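Local coordinates for oxalate oxidase (Hordeum vulgare, PDB 1FI2) that oxidises oxalate with dioxygen to carbon dioxide and hydrogen peroxide in the plant apoplast, and also has superoxide dismutase activity, as a manganese-containing homohexamer, at the interface of chains A and B. Residues are numbered along the deposited sequence; one frame, centred on the assembly and turned at random. Chains: chain A/B, Oxalate oxidase.

Contact 1: the interface of chains A and B. Residues chain A 2-3, 22-23, 156-157; chain B 6-7.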
loop_
_atom_site.group_PDB
_atom_site.type_symbol
_atom_site.label_atom_id
_atom_site.label_comp_id
_atom_site.label_asym_id
_atom_site.label_seq_id
_atom_site.Cartn_x
_atom_site.Cartn_y
_atom_site.Cartn_z
ATOM N N ASP A 2 -0.939 0.277 7.506
ATOM C CA ASP A 2 -1.935 -0.777 7.653
ATOM C C ASP A 2 -2.632 -1.069 6.328
ATOM O O ASP A 2 -2.997 -0.150 5.598
ATOM C CB ASP A 2 -3.020 -0.324 8.631
ATOM C CG ASP A 2 -2.649 -0.295 10.090
ATOM O OD1 ASP A 2 -1.456 -0.371 10.453
ATOM O OD2 ASP A 2 -3.604 -0.236 10.900
ATOM N N PRO A 3 -2.930 -2.335 6.069
ATOM C CA PRO A 3 -3.726 -2.725 4.924
ATOM C C PRO A 3 -5.072 -2.014 4.882
ATOM O O PRO A 3 -5.697 -1.797 5.929
ATOM C CB PRO A 3 -3.928 -4.226 5.136
ATOM C CG PRO A 3 -2.827 -4.673 6.032
ATOM C CD PRO A 3 -2.536 -3.489 6.919
ATOM N N ASN A 22 -2.706 -11.820 10.400
ATOM C CA ASN A 22 -2.173 -10.448 10.444
ATOM C C ASN A 22 -3.318 -9.554 10.929
ATOM O O ASN A 22 -4.381 -9.535 10.304
ATOM C CB ASN A 22 -1.668 -10.024 9.082
ATOM C CG ASN A 22 -0.865 -8.744 9.070
ATOM O OD1 ASN A 22 -0.141 -8.453 10.020
ATOM N ND2 ASN A 22 -0.951 -8.017 7.963
ATOM N N GLY A 23 -3.093 -8.859 12.037
ATOM C CA GLY A 23 -4.175 -8.054 12.619
ATOM C C GLY A 23 -5.045 -9.002 13.440
ATOM O O GLY A 23 -4.570 -9.676 14.362
ATOM N N GLN A 156 -3.842 0.687 13.553
ATOM C CA GLN A 156 -4.702 0.154 14.604
ATOM C C GLN A 156 -3.849 -0.376 15.758
ATOM O O GLN A 156 -4.343 -0.629 16.856
ATOM C CB GLN A 156 -5.589 -0.974 14.066
ATOM C CG GLN A 156 -4.829 -2.231 13.667
ATOM C CD GLN A 156 -5.734 -3.313 13.113
ATOM O OE1 GLN A 156 -6.541 -3.037 12.230
ATOM N NE2 GLN A 156 -5.593 -4.538 13.608
ATOM N N ASN A 157 -2.568 -0.597 15.500
ATOM C CA ASN A 157 -1.625 -1.118 16.481
ATOM C C ASN A 157 -0.235 -0.576 16.180
ATOM O O ASN A 157 0.628 -1.255 15.621
ATOM C CB ASN A 157 -1.657 -2.649 16.415
ATOM C CG ASN A 157 -0.886 -3.333 17.516
ATOM O OD1 ASN A 157 -0.314 -4.415 17.340
ATOM N ND2 ASN A 157 -0.882 -2.702 18.682
ATOM N N LEU B 6 0.748 -5.961 11.181
ATOM C CA LEU B 6 -0.115 -5.272 12.132
ATOM C C LEU B 6 0.218 -5.598 13.581
ATOM O O LEU B 6 -0.531 -5.328 14.514
ATOM C CB LEU B 6 -1.578 -5.594 11.831
ATOM C CG LEU B 6 -2.196 -4.905 10.614
ATOM C CD1 LEU B 6 -3.656 -5.317 10.557
ATOM C CD2 LEU B 6 -2.149 -3.389 10.684
ATOM N N GLN B 7 1.364 -6.243 13.764
ATOM C CA GLN B 7 1.898 -6.644 15.057
ATOM C C GLN B 7 3.378 -6.984 14.862
ATOM O O GLN B 7 3.836 -7.010 13.719
ATOM C CB GLN B 7 1.161 -7.825 15.681
ATOM C CG GLN B 7 1.280 -9.145 14.932
ATOM C CD GLN B 7 0.455 -9.149 13.656
ATOM O OE1 GLN B 7 -0.753 -8.914 13.720
ATOM N NE2 GLN B 7 1.104 -9.378 12.522
HETATM O O HOH W 1 -3.313 -5.493 15.220
HETATM O O HOH W 2 -2.302 -9.202 15.911
#

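Contact 2: the interface of chains A and B. Residues chain A 92, 157; chain B 5-8.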
loop_
_atom_site.group_PDB
_atom_site.type_symbol
_atom_site.label_atom_id
_atom_site.label_comp_id
_atom_site.label_asym_id
_atom_site.label_seq_id
_atom_site.Cartn_x
_atom_site.Cartn_y
_atom_site.Cartn_z
ATOM N N ARG A 92 5.228 1.097 13.684
ATOM C CA ARG A 92 4.330 0.959 12.541
ATOM C C ARG A 92 3.396 2.132 12.313
ATOM O O ARG A 92 2.349 1.945 11.668
ATOM C CB ARG A 92 3.537 -0.353 12.704
ATOM C CG ARG A 92 4.366 -1.615 12.518
ATOM C CD ARG A 92 3.584 -2.876 12.819
ATOM N NE ARG A 92 3.036 -2.916 14.154
ATOM C CZ ARG A 92 3.589 -3.330 15.279
ATOM N NH1 ARG A 92 4.826 -3.812 15.321
ATOM N NH2 ARG A 92 2.874 -3.269 16.394
ATOM N N ASN A 157 -2.568 -0.597 15.500
ATOM C CA ASN A 157 -1.625 -1.118 16.481
ATOM C C ASN A 157 -0.235 -0.576 16.180
ATOM O O ASN A 157 0.628 -1.255 15.621
ATOM C CB ASN A 157 -1.657 -2.649 16.415
ATOM C CG ASN A 157 -0.886 -3.333 17.516
ATOM O OD1 ASN A 157 -0.314 -4.415 17.340
ATOM N ND2 ASN A 157 -0.882 -2.702 18.682
ATOM N N PRO B 5 2.755 -5.397 8.218
ATOM C CA PRO B 5 2.410 -6.143 9.416
ATOM C C PRO B 5 1.581 -5.304 10.377
ATOM O O PRO B 5 1.673 -4.072 10.384
ATOM C CB PRO B 5 3.768 -6.501 10.009
ATOM C CG PRO B 5 4.655 -5.375 9.593
ATOM C CD PRO B 5 4.171 -4.944 8.230
ATOM N N LEU B 6 0.748 -5.961 11.181
ATOM C CA LEU B 6 -0.115 -5.272 12.132
ATOM C C LEU B 6 0.218 -5.598 13.581
ATOM O O LEU B 6 -0.531 -5.328 14.514
ATOM C CB LEU B 6 -1.578 -5.594 11.831
ATOM C CG LEU B 6 -2.196 -4.905 10.614
ATOM C CD1 LEU B 6 -3.656 -5.317 10.557
ATOM C CD2 LEU B 6 -2.149 -3.389 10.684
ATOM N N GLN B 7 1.364 -6.243 13.764
ATOM C CA GLN B 7 1.898 -6.644 15.057
ATOM C C GLN B 7 3.378 -6.984 14.862
ATOM O O GLN B 7 3.836 -7.010 13.719
ATOM C CB GLN B 7 1.161 -7.825 15.681
ATOM C CG GLN B 7 1.280 -9.145 14.932
ATOM C CD GLN B 7 0.455 -9.149 13.656
ATOM O OE1 GLN B 7 -0.753 -8.914 13.720
ATOM N NE2 GLN B 7 1.104 -9.378 12.522
ATOM N N ASP B 8 4.099 -7.220 15.952
ATOM C CA ASP B 8 5.522 -7.529 15.841
ATOM C C ASP B 8 5.786 -8.788 15.029
ATOM O O ASP B 8 6.690 -8.813 14.180
ATOM C CB ASP B 8 6.158 -7.665 17.225
ATOM C CG ASP B 8 6.186 -6.410 18.066
ATOM O OD1 ASP B 8 6.491 -6.540 19.277
ATOM O OD2 ASP B 8 5.927 -5.290 17.582
HETATM O O HOH W 3 3.361 -4.119 19.047
#

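Contact 1: the interface of chains A and B
B:Gln7 has an extended backbone, and its side-chain amide meets A:Gly23, which has a positive phi (82°). The B:Gln7 amide works with both ends. Its oxygen OE1 accepts from A:Gly23 N at 2.9 Å, in the plane of the amide, on a lone pair and nearly straight (165° at H). Its NE2 donates to A:Asn22 OD1 at 2.9 Å. That oxygen is gripped twice, since B:Leu6 N reaches it as well, tilted from the carbonyl plane. The two amides stand steeply against each other. CG of B:Gln7 lies between its backbone N and carbonyl carbon (chi1 66°), and the bend beyond it folds the amide back to the A:Asn22–A:Gly23 loop segment. An alanine in place of B:Gln7 would probably leave A:Gly23 N without its acceptor and A:Asn22 OD1 less firmly held. Water 2 links OE1 to A:Gly23 O, and water 1 links A:Gln156 NE2 to B:Leu6 O.

B:Leu6 packs CD1 on A:Gly23 CA (3.5 Å) and against the side-chain amide of A:Gln156, which it crosses at about a right angle, while CD2 points tip to tip at A:Pro3 CD (3.8 Å). A:Gln156 N donates to A:Asp2 OD2 on the syn side, which is likely to hold A:Asp2 beside A:Gln156. The modelled A:Asn157 OD1 beside B:Leu6 O is doubtful, both being acceptors. This patch joins the N-terminal arm of one subunit to its neighbour in the hexamer.

Contact 2: the interface of chains A and B
A:Arg92 of one cupin subunit reaches B:Asp8 in the N-terminal arm of the next. It lies in the loop between strands 88-89 and 95-101, within the first cupin motif, between the manganese ligands A:His90 and A:Glu95. From CB the chain runs out through CG toward chain B. CD is the first atom to make a close approach, A:Arg92 CD lying 3.3 Å from B:Pro5 O, the backbone carbonyl oxygen.

At chi3 (-58°) the chain bends, and this turns the guanidinium between its own subunit and the B:Leu6–B:Asp8 backbone. NE of A:Arg92 donates to A:Asn157 O at 3.3 Å, nearly in line with that carbonyl. NH2 of A:Arg92 donates to the same oxygen, A:Asn157 O, at 3.1 Å, coming from above the carbonyl plane. The guanidinium thus takes one backbone oxygen side-on with two nitrogens, which should limit its rotation; the oxygen is tilted slightly from the guanidinium plane. CZ, between them, passes over the backbone of B:Gln7, whose carbonyl carbon C covers one face toward the rim, 3.5 Å from A:Arg92 NH1.

NH1 of A:Arg92 forms a salt bridge and hydrogen bond to B:Asp8 OD2 at 2.9 Å (161° at H). The carboxylate oxygen is met on its anti lone pair and lies in the guanidinium plane, although the two flat groups are turned 65° apart. A:Arg92 NH2 hydrogen-bonds to the oxygen O of water 3 at 2.8 Å, again at the edge. The oxygen O of the same water 3 lies 3.2 Å from B:Asp8 OD2, giving the carboxylate a second, water-mediated route to the arginine. The positive charge is likely to stabilise the ionised form of B:Asp8, and A:Asn157 O, held by NE and NH2, is likely to help fix the rotation of the guanidinium that turns NH1 toward B:Asp8.

The C-alpha centres of contact 1 and contact 2 lie about 5 Å apart, and A:Asn157, B:Leu6 and B:Gln7 belong to both. They are overlapping parts of one seam: the N-terminal arm of chain B is met by loops of chain A, mainly by amide and backbone groups and by packing around a leucine in contact 1, and by a charged pair in contact 2. The arginine of contact 2 comes from the first cupin motif, so the seam lies close in sequence to the manganese ligands. Since germin is a hexamer built as a trimer of dimers, this arm contact probably contributes to the assembly.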